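Local coordinates for exported protein (Bacteroides fragilis, PDB 4JX0), which is of unknown function but binds magnesium and joins an N-terminal BT_3987-like domain to a second domain related to the F5/F8 type C family, at residues K82-E88 / A145-E151; E108-G114 / V126-D132; Y39-N45 / R163-F167. One frame throughout, in Å; residues are numbered along the deposited sequence.

Contact 1: residues K82-E88 / A145-E151; sequences KVNLMKE and AIKLTME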
loop_
_atom_site.group_PDB
_atom_site.type_symbol
_atom_site.label_atom_id
_atom_site.label_comp_id
_atom_site.label_asym_id
_atom_site.label_seq_id
_atom_site.Cartn_x
_atom_site.Cartn_y
_atom_site.Cartn_z
ATOM N N LYS A 82 -0.151 3.781 33.805
ATOM C CA LYS A 82 -1.141 3.808 32.722
ATOM C C LYS A 82 -0.667 4.803 31.678
ATOM O O LYS A 82 -0.419 5.957 32.021
ATOM C CB LYS A 82 -2.543 4.186 33.238
ATOM C CG LYS A 82 -3.195 3.125 34.118
ATOM C CD LYS A 82 -4.646 3.481 34.443
ATOM C CE LYS A 82 -5.413 2.334 35.057
ATOM N NZ LYS A 82 -6.868 2.633 35.174
ATOM N N VAL A 83 -0.536 4.366 30.416
ATOM C CA VAL A 83 -0.077 5.210 29.310
ATOM C C VAL A 83 -1.102 5.213 28.185
ATOM O O VAL A 83 -1.852 4.253 28.014
ATOM C CB VAL A 83 1.311 4.786 28.774
ATOM C CG1 VAL A 83 2.401 5.123 29.780
ATOM C CG2 VAL A 83 1.356 3.299 28.396
ATOM N N ASN A 84 -1.119 6.290 27.405
ATOM C CA ASN A 84 -2.033 6.422 26.272
ATOM C C ASN A 84 -1.519 7.456 25.295
ATOM O O ASN A 84 -0.643 8.239 25.652
ATOM C CB ASN A 84 -3.449 6.807 26.760
ATOM C CG ASN A 84 -4.582 6.357 25.832
ATOM O OD1 ASN A 84 -4.387 6.052 24.639
ATOM N ND2 ASN A 84 -5.796 6.305 26.358
ATOM N N LEU A 85 -2.055 7.459 24.062
ATOM C CA LEU A 85 -1.713 8.461 23.050
ATOM C C LEU A 85 -2.828 9.480 22.931
ATOM O O LEU A 85 -3.983 9.185 23.239
ATOM C CB LEU A 85 -1.494 7.813 21.682
ATOM C CG LEU A 85 -0.214 7.039 21.509
ATOM C CD1 LEU A 85 -0.328 6.105 20.340
ATOM C CD2 LEU A 85 0.983 7.968 21.335
HETATM N N MSE A 86 -2.500 10.665 22.450
HETATM C CA MSE A 86 -3.513 11.685 22.214
HETATM C C MSE A 86 -3.159 12.450 20.964
HETATM O O MSE A 86 -1.990 12.530 20.602
HETATM C CB MSE A 86 -3.683 12.613 23.425
HETATM C CG MSE A 86 -2.544 13.580 23.655
HETATM SE SE MSE A 86 -3.115 14.938 24.887
HETATM C CE MSE A 86 -4.096 16.121 23.626
ATOM N N LYS A 87 -4.173 12.995 20.304
ATOM C CA LYS A 87 -3.997 13.745 19.073
ATOM C C LYS A 87 -3.647 15.174 19.414
ATOM O O LYS A 87 -4.501 15.911 19.898
ATOM C CB LYS A 87 -5.276 13.667 18.223
ATOM C CG LYS A 87 -5.182 14.322 16.858
ATOM C CD LYS A 87 -6.432 14.010 16.051
ATOM C CE LYS A 87 -6.679 14.975 14.922
ATOM N NZ LYS A 87 -5.612 14.938 13.891
ATOM N N GLU A 88 -2.381 15.554 19.206
ATOM C CA GLU A 88 -1.918 16.916 19.437
ATOM C C GLU A 88 -1.564 17.498 18.074
ATOM O O GLU A 88 -0.458 17.297 17.574
ATOM C CB GLU A 88 -0.741 16.945 20.431
ATOM C CG GLU A 88 -0.330 18.349 20.863
ATOM C CD GLU A 88 -1.396 19.136 21.601
ATOM O OE1 GLU A 88 -1.606 18.873 22.807
ATOM O OE2 GLU A 88 -2.035 20.006 20.967
ATOM N N ALA A 145 -0.504 14.267 14.033
ATOM C CA ALA A 145 0.543 14.109 15.029
ATOM C C ALA A 145 -0.083 13.627 16.319
ATOM O O ALA A 145 -1.196 14.041 16.660
ATOM C CB ALA A 145 1.267 15.426 15.241
ATOM N N ILE A 146 0.619 12.730 17.019
ATOM C CA ILE A 146 0.157 12.148 18.282
ATOM C C ILE A 146 1.276 12.208 19.308
ATOM O O ILE A 146 2.449 12.108 18.929
ATOM C CB ILE A 146 -0.362 10.690 18.107
ATOM C CG1 ILE A 146 0.544 9.867 17.179
ATOM C CG2 ILE A 146 -1.780 10.721 17.592
ATOM C CD1 ILE A 146 0.486 8.372 17.380
ATOM N N LYS A 147 0.924 12.392 20.597
ATOM C CA LYS A 147 1.921 12.449 21.667
ATOM C C LYS A 147 1.578 11.458 22.755
ATOM O O LYS A 147 0.402 11.195 23.010
ATOM C CB LYS A 147 2.088 13.872 22.252
ATOM C CG LYS A 147 0.883 14.451 22.981
ATOM C CD LYS A 147 1.218 15.835 23.532
ATOM C CE LYS A 147 0.093 16.443 24.341
ATOM N NZ LYS A 147 0.419 17.811 24.831
ATOM N N LEU A 148 2.620 10.913 23.398
ATOM C CA LEU A 148 2.468 9.961 24.492
ATOM C C LEU A 148 2.133 10.707 25.784
ATOM O O LEU A 148 2.667 11.798 26.026
ATOM C CB LEU A 148 3.767 9.154 24.645
ATOM C CG LEU A 148 3.767 8.049 25.682
ATOM C CD1 LEU A 148 2.837 6.922 25.293
ATOM C CD2 LEU A 148 5.161 7.536 25.913
ATOM N N THR A 149 1.240 10.125 26.608
ATOM C CA THR A 149 0.810 10.722 27.879
ATOM C C THR A 149 0.776 9.682 28.990
ATOM O O THR A 149 0.712 8.493 28.708
ATOM C CB THR A 149 -0.587 11.358 27.727
ATOM O OG1 THR A 149 -1.567 10.338 27.513
ATOM C CG2 THR A 149 -0.653 12.377 26.610
HETATM N N MSE A 150 0.805 10.143 30.248
HETATM C CA MSE A 150 0.685 9.318 31.453
HETATM C C MSE A 150 -0.556 9.760 32.194
HETATM O O MSE A 150 -0.808 10.967 32.279
HETATM C CB MSE A 150 1.908 9.466 32.349
HETATM C CG MSE A 150 3.107 8.698 31.865
HETATM SE SE MSE A 150 4.531 8.712 33.192
HETATM C CE MSE A 150 4.718 10.623 33.493
ATOM N N GLU A 151 -1.330 8.813 32.739
ATOM C CA GLU A 151 -2.580 9.160 33.417
ATOM C C GLU A 151 -2.335 9.893 34.749
ATOM O O GLU A 151 -2.717 11.064 34.885
ATOM C CB GLU A 151 -3.444 7.910 33.646
ATOM C CG GLU A 151 -4.865 8.209 34.090
ATOM C CD GLU A 151 -5.675 6.957 34.351
ATOM O OE1 GLU A 151 -6.092 6.307 33.364
ATOM O OE2 GLU A 151 -5.876 6.614 35.540
#

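Contact 2: residues E108-G114 / V126-D132; sequences ENCTFEG and VKLTLKD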
loop_
_atom_site.group_PDB
_atom_site.type_symbol
_atom_site.label_atom_id
_atom_site.label_comp_id
_atom_site.label_asym_id
_atom_site.label_seq_id
_atom_site.Cartn_x
_atom_site.Cartn_y
_atom_site.Cartn_z
ATOM N N GLU A 108 -12.436 12.922 15.212
ATOM C CA GLU A 108 -13.570 11.999 15.364
ATOM C C GLU A 108 -13.297 10.622 14.717
ATOM O O GLU A 108 -13.799 9.610 15.212
ATOM C CB GLU A 108 -14.885 12.598 14.806
ATOM C CG GLU A 108 -14.877 13.023 13.343
ATOM C CD GLU A 108 -14.686 14.508 13.096
ATOM O OE1 GLU A 108 -13.775 15.106 13.716
ATOM O OE2 GLU A 108 -15.424 15.067 12.251
ATOM N N ASN A 109 -12.460 10.574 13.665
ATOM C CA ASN A 109 -12.101 9.327 12.989
ATOM C C ASN A 109 -10.949 8.549 13.715
ATOM O O ASN A 109 -10.592 7.481 13.244
ATOM C CB ASN A 109 -11.741 9.619 11.521
ATOM C CG ASN A 109 -12.930 10.094 10.719
ATOM O OD1 ASN A 109 -13.267 11.272 10.704
ATOM N ND2 ASN A 109 -13.665 9.175 10.126
ATOM N N CYS A 110 -10.400 9.050 14.854
ATOM C CA CYS A 110 -9.364 8.371 15.657
ATOM C C CYS A 110 -9.990 7.744 16.897
ATOM O O CYS A 110 -10.832 8.370 17.539
ATOM C CB CYS A 110 -8.256 9.337 16.078
ATOM S SG CYS A 110 -7.400 10.138 14.704
ATOM N N THR A 111 -9.517 6.560 17.288
ATOM C CA THR A 111 -9.926 5.900 18.528
ATOM C C THR A 111 -8.647 5.396 19.200
ATOM O O THR A 111 -7.960 4.535 18.649
ATOM C CB THR A 111 -10.969 4.818 18.264
ATOM O OG1 THR A 111 -12.085 5.415 17.601
ATOM C CG2 THR A 111 -11.434 4.140 19.545
ATOM N N PHE A 112 -8.309 5.979 20.363
ATOM C CA PHE A 112 -7.098 5.654 21.107
ATOM C C PHE A 112 -7.371 4.670 22.239
ATOM O O PHE A 112 -8.172 4.962 23.125
ATOM C CB PHE A 112 -6.464 6.922 21.676
ATOM C CG PHE A 112 -5.954 7.848 20.606
ATOM C CD1 PHE A 112 -4.732 7.621 19.998
ATOM C CD2 PHE A 112 -6.690 8.959 20.215
ATOM C CE1 PHE A 112 -4.241 8.501 19.040
ATOM C CE2 PHE A 112 -6.200 9.835 19.252
ATOM C CZ PHE A 112 -4.983 9.595 18.663
ATOM N N GLU A 113 -6.683 3.519 22.213
ATOM C CA GLU A 113 -6.757 2.471 23.230
ATOM C C GLU A 113 -5.494 2.573 24.081
ATOM O O GLU A 113 -4.390 2.586 23.536
ATOM C CB GLU A 113 -6.865 1.096 22.554
ATOM C CG GLU A 113 -7.330 -0.040 23.448
ATOM C CD GLU A 113 -7.110 -1.404 22.818
ATOM O OE1 GLU A 113 -7.836 -1.737 21.852
ATOM O OE2 GLU A 113 -6.176 -2.117 23.249
ATOM N N GLY A 114 -5.664 2.687 25.394
ATOM C CA GLY A 114 -4.549 2.824 26.325
ATOM C C GLY A 114 -3.808 1.533 26.601
ATOM O O GLY A 114 -4.214 0.462 26.141
ATOM N N VAL A 126 0.113 0.727 22.920
ATOM C CA VAL A 126 -1.002 1.668 22.868
ATOM C C VAL A 126 -1.486 1.642 21.418
ATOM O O VAL A 126 -0.661 1.574 20.507
ATOM C CB VAL A 126 -0.640 3.075 23.388
ATOM C CG1 VAL A 126 -0.384 3.037 24.886
ATOM C CG2 VAL A 126 0.561 3.654 22.661
ATOM N N LYS A 127 -2.805 1.588 21.203
ATOM C CA LYS A 127 -3.390 1.421 19.870
ATOM C C LYS A 127 -4.097 2.677 19.369
ATOM O O LYS A 127 -4.759 3.363 20.141
ATOM C CB LYS A 127 -4.401 0.257 19.903
ATOM C CG LYS A 127 -4.356 -0.642 18.680
ATOM C CD LYS A 127 -5.540 -1.616 18.627
ATOM C CE LYS A 127 -5.477 -2.734 19.648
ATOM N NZ LYS A 127 -6.701 -3.574 19.626
ATOM N N LEU A 128 -3.976 2.939 18.058
ATOM C CA LEU A 128 -4.661 4.013 17.346
ATOM C C LEU A 128 -5.450 3.343 16.264
ATOM O O LEU A 128 -4.853 2.714 15.395
ATOM C CB LEU A 128 -3.665 5.027 16.767
ATOM C CG LEU A 128 -4.193 6.015 15.709
ATOM C CD1 LEU A 128 -5.481 6.714 16.152
ATOM C CD2 LEU A 128 -3.145 7.038 15.371
ATOM N N THR A 129 -6.777 3.431 16.330
ATOM C CA THR A 129 -7.650 2.807 15.346
ATOM C C THR A 129 -8.334 3.892 14.514
ATOM O O THR A 129 -8.930 4.815 15.075
ATOM C CB THR A 129 -8.650 1.887 16.046
ATOM O OG1 THR A 129 -7.930 0.996 16.906
ATOM C CG2 THR A 129 -9.508 1.096 15.064
ATOM N N LEU A 130 -8.244 3.762 13.175
ATOM C CA LEU A 130 -8.848 4.684 12.208
ATOM C C LEU A 130 -10.219 4.145 11.804
ATOM O O LEU A 130 -10.290 3.051 11.249
ATOM C CB LEU A 130 -7.942 4.840 10.972
ATOM C CG LEU A 130 -6.767 5.804 11.114
ATOM C CD1 LEU A 130 -5.906 5.470 12.311
ATOM C CD2 LEU A 130 -5.923 5.790 9.868
ATOM N N LYS A 131 -11.300 4.882 12.084
ATOM C CA LYS A 131 -12.658 4.426 11.769
ATOM C C LYS A 131 -13.384 5.370 10.798
ATOM O O LYS A 131 -13.030 6.541 10.692
ATOM C CB LYS A 131 -13.485 4.275 13.066
ATOM C CG LYS A 131 -13.639 5.547 13.908
ATOM C CD LYS A 131 -14.740 5.398 14.949
ATOM C CE LYS A 131 -15.020 6.688 15.675
ATOM N NZ LYS A 131 -16.110 6.531 16.669
ATOM N N ASP A 132 -14.418 4.844 10.117
ATOM C CA ASP A 132 -15.313 5.569 9.199
ATOM C C ASP A 132 -14.584 6.538 8.241
ATOM O O ASP A 132 -14.941 7.712 8.140
ATOM C CB ASP A 132 -16.377 6.340 10.011
ATOM C CG ASP A 132 -17.216 5.451 10.910
ATOM O OD1 ASP A 132 -17.689 4.398 10.426
ATOM O OD2 ASP A 132 -17.411 5.817 12.096
#

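Contact 3: residues Y39-N45 / R163-F167; sequences YLGYYGN and RSSYF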
loop_
_atom_site.group_PDB
_atom_site.type_symbol
_atom_site.label_atom_id
_atom_site.label_comp_id
_atom_site.label_asym_id
_atom_site.label_seq_id
_atom_site.Cartn_x
_atom_site.Cartn_y
_atom_site.Cartn_z
ATOM N N TYR A 39 8.947 6.273 27.100
ATOM C CA TYR A 39 9.050 6.786 25.738
ATOM C C TYR A 39 8.529 5.783 24.715
ATOM O O TYR A 39 8.196 4.650 25.061
ATOM C CB TYR A 39 10.524 7.157 25.444
ATOM C CG TYR A 39 11.489 5.991 25.499
ATOM C CD1 TYR A 39 11.941 5.495 26.716
ATOM C CD2 TYR A 39 11.993 5.422 24.341
ATOM C CE1 TYR A 39 12.826 4.422 26.774
ATOM C CE2 TYR A 39 12.894 4.365 24.386
ATOM C CZ TYR A 39 13.319 3.873 25.606
ATOM O OH TYR A 39 14.196 2.814 25.674
ATOM N N LEU A 40 8.459 6.227 23.455
ATOM C CA LEU A 40 7.973 5.434 22.330
ATOM C C LEU A 40 9.108 4.608 21.693
ATOM O O LEU A 40 10.153 5.158 21.322
ATOM C CB LEU A 40 7.338 6.371 21.268
ATOM C CG LEU A 40 5.835 6.327 21.095
ATOM C CD1 LEU A 40 5.140 6.586 22.370
ATOM C CD2 LEU A 40 5.397 7.379 20.092
ATOM N N GLY A 41 8.873 3.307 21.548
ATOM C CA GLY A 41 9.805 2.389 20.904
ATOM C C GLY A 41 9.509 2.273 19.418
ATOM O O GLY A 41 8.400 1.883 19.043
ATOM N N TYR A 42 10.468 2.657 18.555
ATOM C CA TYR A 42 10.290 2.576 17.103
ATOM C C TYR A 42 11.622 2.642 16.372
ATOM O O TYR A 42 12.529 3.357 16.805
ATOM C CB TYR A 42 9.368 3.693 16.577
ATOM C CG TYR A 42 9.834 5.100 16.886
ATOM C CD1 TYR A 42 9.426 5.748 18.041
ATOM C CD2 TYR A 42 10.641 5.804 15.996
ATOM C CE1 TYR A 42 9.843 7.046 18.330
ATOM C CE2 TYR A 42 11.073 7.098 16.276
ATOM C CZ TYR A 42 10.691 7.709 17.459
ATOM O OH TYR A 42 11.062 9.006 17.743
ATOM N N TYR A 43 11.728 1.918 15.249
ATOM C CA TYR A 43 12.937 1.927 14.431
ATOM C C TYR A 43 12.896 3.104 13.460
ATOM O O TYR A 43 11.849 3.401 12.883
ATOM C CB TYR A 43 13.087 0.611 13.665
ATOM C CG TYR A 43 13.210 -0.585 14.576
ATOM C CD1 TYR A 43 14.352 -0.786 15.345
ATOM C CD2 TYR A 43 12.179 -1.513 14.686
ATOM C CE1 TYR A 43 14.470 -1.884 16.193
ATOM C CE2 TYR A 43 12.288 -2.623 15.525
ATOM C CZ TYR A 43 13.435 -2.803 16.283
ATOM O OH TYR A 43 13.567 -3.890 17.121
ATOM N N GLY A 44 14.031 3.764 13.295
ATOM C CA GLY A 44 14.156 4.885 12.377
ATOM C C GLY A 44 13.433 6.133 12.831
ATOM O O GLY A 44 13.451 6.463 14.018
ATOM N N ASN A 45 12.812 6.844 11.879
ATOM C CA ASN A 45 12.100 8.099 12.142
ATOM C C ASN A 45 10.691 7.860 12.695
ATOM O O ASN A 45 10.092 6.819 12.409
ATOM C CB ASN A 45 12.000 8.933 10.850
ATOM C CG ASN A 45 13.319 9.456 10.336
ATOM O OD1 ASN A 45 14.290 9.620 11.079
ATOM N ND2 ASN A 45 13.365 9.798 9.058
ATOM N N ARG A 163 11.573 11.227 21.513
ATOM C CA ARG A 163 10.867 9.941 21.358
ATOM C C ARG A 163 9.530 9.883 22.154
ATOM O O ARG A 163 9.184 8.840 22.697
ATOM C CB ARG A 163 11.779 8.751 21.732
ATOM C CG ARG A 163 12.962 8.615 20.796
ATOM C CD ARG A 163 13.846 7.422 21.089
ATOM N NE ARG A 163 14.807 7.179 20.006
ATOM C CZ ARG A 163 14.537 6.562 18.857
ATOM N NH1 ARG A 163 13.314 6.100 18.612
ATOM N NH2 ARG A 163 15.491 6.395 17.946
ATOM N N SER A 164 8.787 11.001 22.203
ATOM C CA SER A 164 7.483 11.088 22.876
ATOM C C SER A 164 6.335 11.412 21.906
ATOM O O SER A 164 5.178 11.379 22.330
ATOM C CB SER A 164 7.520 12.154 23.967
ATOM O OG SER A 164 7.873 13.432 23.457
ATOM N N SER A 165 6.641 11.740 20.628
ATOM C CA SER A 165 5.631 12.086 19.629
ATOM C C SER A 165 5.853 11.305 18.333
ATOM O O SER A 165 6.975 10.860 18.054
ATOM C CB SER A 165 5.648 13.585 19.352
ATOM O OG SER A 165 6.946 14.035 18.996
ATOM N N TYR A 166 4.769 11.120 17.563
ATOM C CA TYR A 166 4.784 10.377 16.301
ATOM C C TYR A 166 3.926 11.066 15.244
ATOM O O TYR A 166 2.940 11.720 15.585
ATOM C CB TYR A 166 4.270 8.954 16.531
ATOM C CG TYR A 166 4.797 7.946 15.542
ATOM C CD1 TYR A 166 4.151 7.722 14.338
ATOM C CD2 TYR A 166 5.893 7.158 15.842
ATOM C CE1 TYR A 166 4.613 6.769 13.438
ATOM C CE2 TYR A 166 6.344 6.182 14.965
ATOM C CZ TYR A 166 5.704 5.988 13.762
ATOM O OH TYR A 166 6.218 5.048 12.907
ATOM N N PHE A 167 4.300 10.903 13.962
ATOM C CA PHE A 167 3.593 11.503 12.830
ATOM C C PHE A 167 3.048 10.432 11.893
ATOM O O PHE A 167 3.718 9.434 11.636
ATOM C CB PHE A 167 4.529 12.444 12.069
ATOM C CG PHE A 167 5.042 13.549 12.958
ATOM C CD1 PHE A 167 4.232 14.626 13.285
ATOM C CD2 PHE A 167 6.278 13.442 13.581
ATOM C CE1 PHE A 167 4.675 15.617 14.159
ATOM C CE2 PHE A 167 6.721 14.431 14.462
ATOM C CZ PHE A 167 5.915 15.513 14.744
#

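Contact 1: residues K82-E88 / A145-E151
Ala145 begins the pairing with Glu88: its carbonyl O takes a weak bond from Glu88 N at the end of strand 82-87. At Ile146 the side chain turns inward and crosses that of Leu85 obliquely, Ile146 CD1 lying 3.8 Å from Leu85 CD1; branched, wholly apolar groups suit this buried face, where both residues also touch Phe69. Lys147 pairs with Met86 through two backbone bonds, while its side chain stays on the other face. CG lies between the backbone N and carbonyl carbon (chi1 65°) and the chain beyond is extended, which carries it alongside Met86 and Glu88. Lys147 CE passes 3.6 Å from Met86 SE, the selenium of a selenomethionine, and NZ reaches Glu88 OE1 at 3.1 Å in a salt bridge on the anti side of the carboxylate. Lysine suits the place because its long methylene chain can pack on Met86 and Glu88 while its ammonium group reaches the carboxylate.

Leu148 turns inward again, towards Val38 and Leu40 of strand 36-41. Thr149 grips one carbonyl twice: its N donates to Asn84 O at 2.8 Å, almost in line with the C=O bond, and OG1 reaches the same oxygen at 3.0 Å from above the carbonyl plane. Its methyl CG2 lies 3.7 Å from Met86 CG. At Met150, CG meets Val83 CG1, and at Glu151 the carboxylate runs beside the stem of Lys82, with Glu151 N bonded to Lys82 O. Strands 81-87 and 142-150 thus form an antiparallel pair, consistent with an E-set, immunoglobulin-like beta sandwich.

Contact 2: residues E108-G114 / V126-D132
Phe112 and Leu128 meet because their first torsions tilt them together: Phe112 CG stands opposite its carbonyl carbon (chi1 -66°), whereas Leu128 CG stands opposite its backbone N (chi1 165°). The two side chains run side by side, and Leu128 CD1 settles over one face of the Phe112 ring, 4.0 Å from its centroid, in a CH-pi contact. The same methyl lies 3.8 Å from Cys110 CB, so one leucine branch serves two neighbours on this face of the sheet. A flat ring and a forked aliphatic group fit such a place well, since the methyl can rest on the ring's pi surface. Phe112 also packs on Leu85 and Ile146, and Leu128 on Phe69 and Met144, so this face turns toward the core of the domain, though Phe112 and Cys110 stay partly exposed.

On the other face, Glu113 is extended while Lys127 bends at its third torsion (-72°), bringing NZ back to Glu113 OE1 at 3.1 Å. The salt bridge uses the syn side of the carboxylate. Opposite charges on facing strands suit this largely exposed surface, and Glu66 forms a long, weak ion pair with the same lysine. Further along, Lys131 crosses Thr111 at about a right angle, its CE lying 3.7 Å from Thr111 OG1.

Paired backbone bonds link Thr111 with Thr129 and Glu113 with Lys127. Next to Cys110, Asn109 O accepts from Lys131 N, and the Asn109 amide returns a bond, ND2 to Lys131 O at 2.8 Å, lying in the plane of both groups. An asparagine can thus add a side-chain bond beside the backbone one. The whole is an antiparallel beta hairpin, formed by strands 110-117 and 123-130.

Contact 3: residues Y39-N45 / R163-F167
Strand 36-41 and the chain leading into strand 165-174 meet here in the N-terminal domain, with the Tyr42 ring between Arg163, in the loop before strand 165-174, and Tyr166, within that strand. Arg163 lies over one face of the Tyr42 ring: its CZ is 4.6 Å from the ring centroid, a cation-pi interaction in which NH1 comes 3.3 Å from Tyr42 CZ. The guanidinium is inclined 44° to the ring, not laid flat on it. Arginine suits the place because its chain, extended from CG to NE, passes the tyrosine OH before bringing NH1 over the rim of the ring face near CZ; NE is held by a salt bridge to Asp24, while NH1 makes a weak bond to Tyr42 O.

Tyr166 approaches the opposite face edge-on, its CE2 4.1 Å from Tyr42 CG and the planes at 88°, a T-shaped pair. Tyr166 CG stands opposite its own backbone N (chi1 -154°), which lets the ring reach inward, where its OH bonds Thr48.

The two strands are not neighbours in the sheet; consistent with a beta sandwich, the contact joins strands far apart in its order. Leu40 adds an apolar contact, CD2 lying 4.1 Å from Tyr166 CB, as befits a buried aliphatic residue. Its backbone N donates to Arg163 O at 2.8 Å, and the positive phi of Arg163 belongs to the turn leading into strand 165-174.

Overall arrangement
Followed from the N terminus, the chain first lays down residues 39-45, whose partner 163-167 comes more than a hundred residues later; contact 3 therefore closes the widest loop. Inside it, residues 82-88 wait for 145-151, so contact 1 is nested in contact 3. Inside contact 1 in turn sits contact 2, the hairpin of 108-114 and 126-132. None cross. All three belong to one mixed sheet: strand 81-87 lies between 142-150 and 110-117, joining contacts 1 and 2, while 142-150 adjoins 165-174, joining contacts 1 and 3. Val126 packs on Leu85, and Leu148 N probably bonds Ser164 O. Contacts 2 and 3 do not touch.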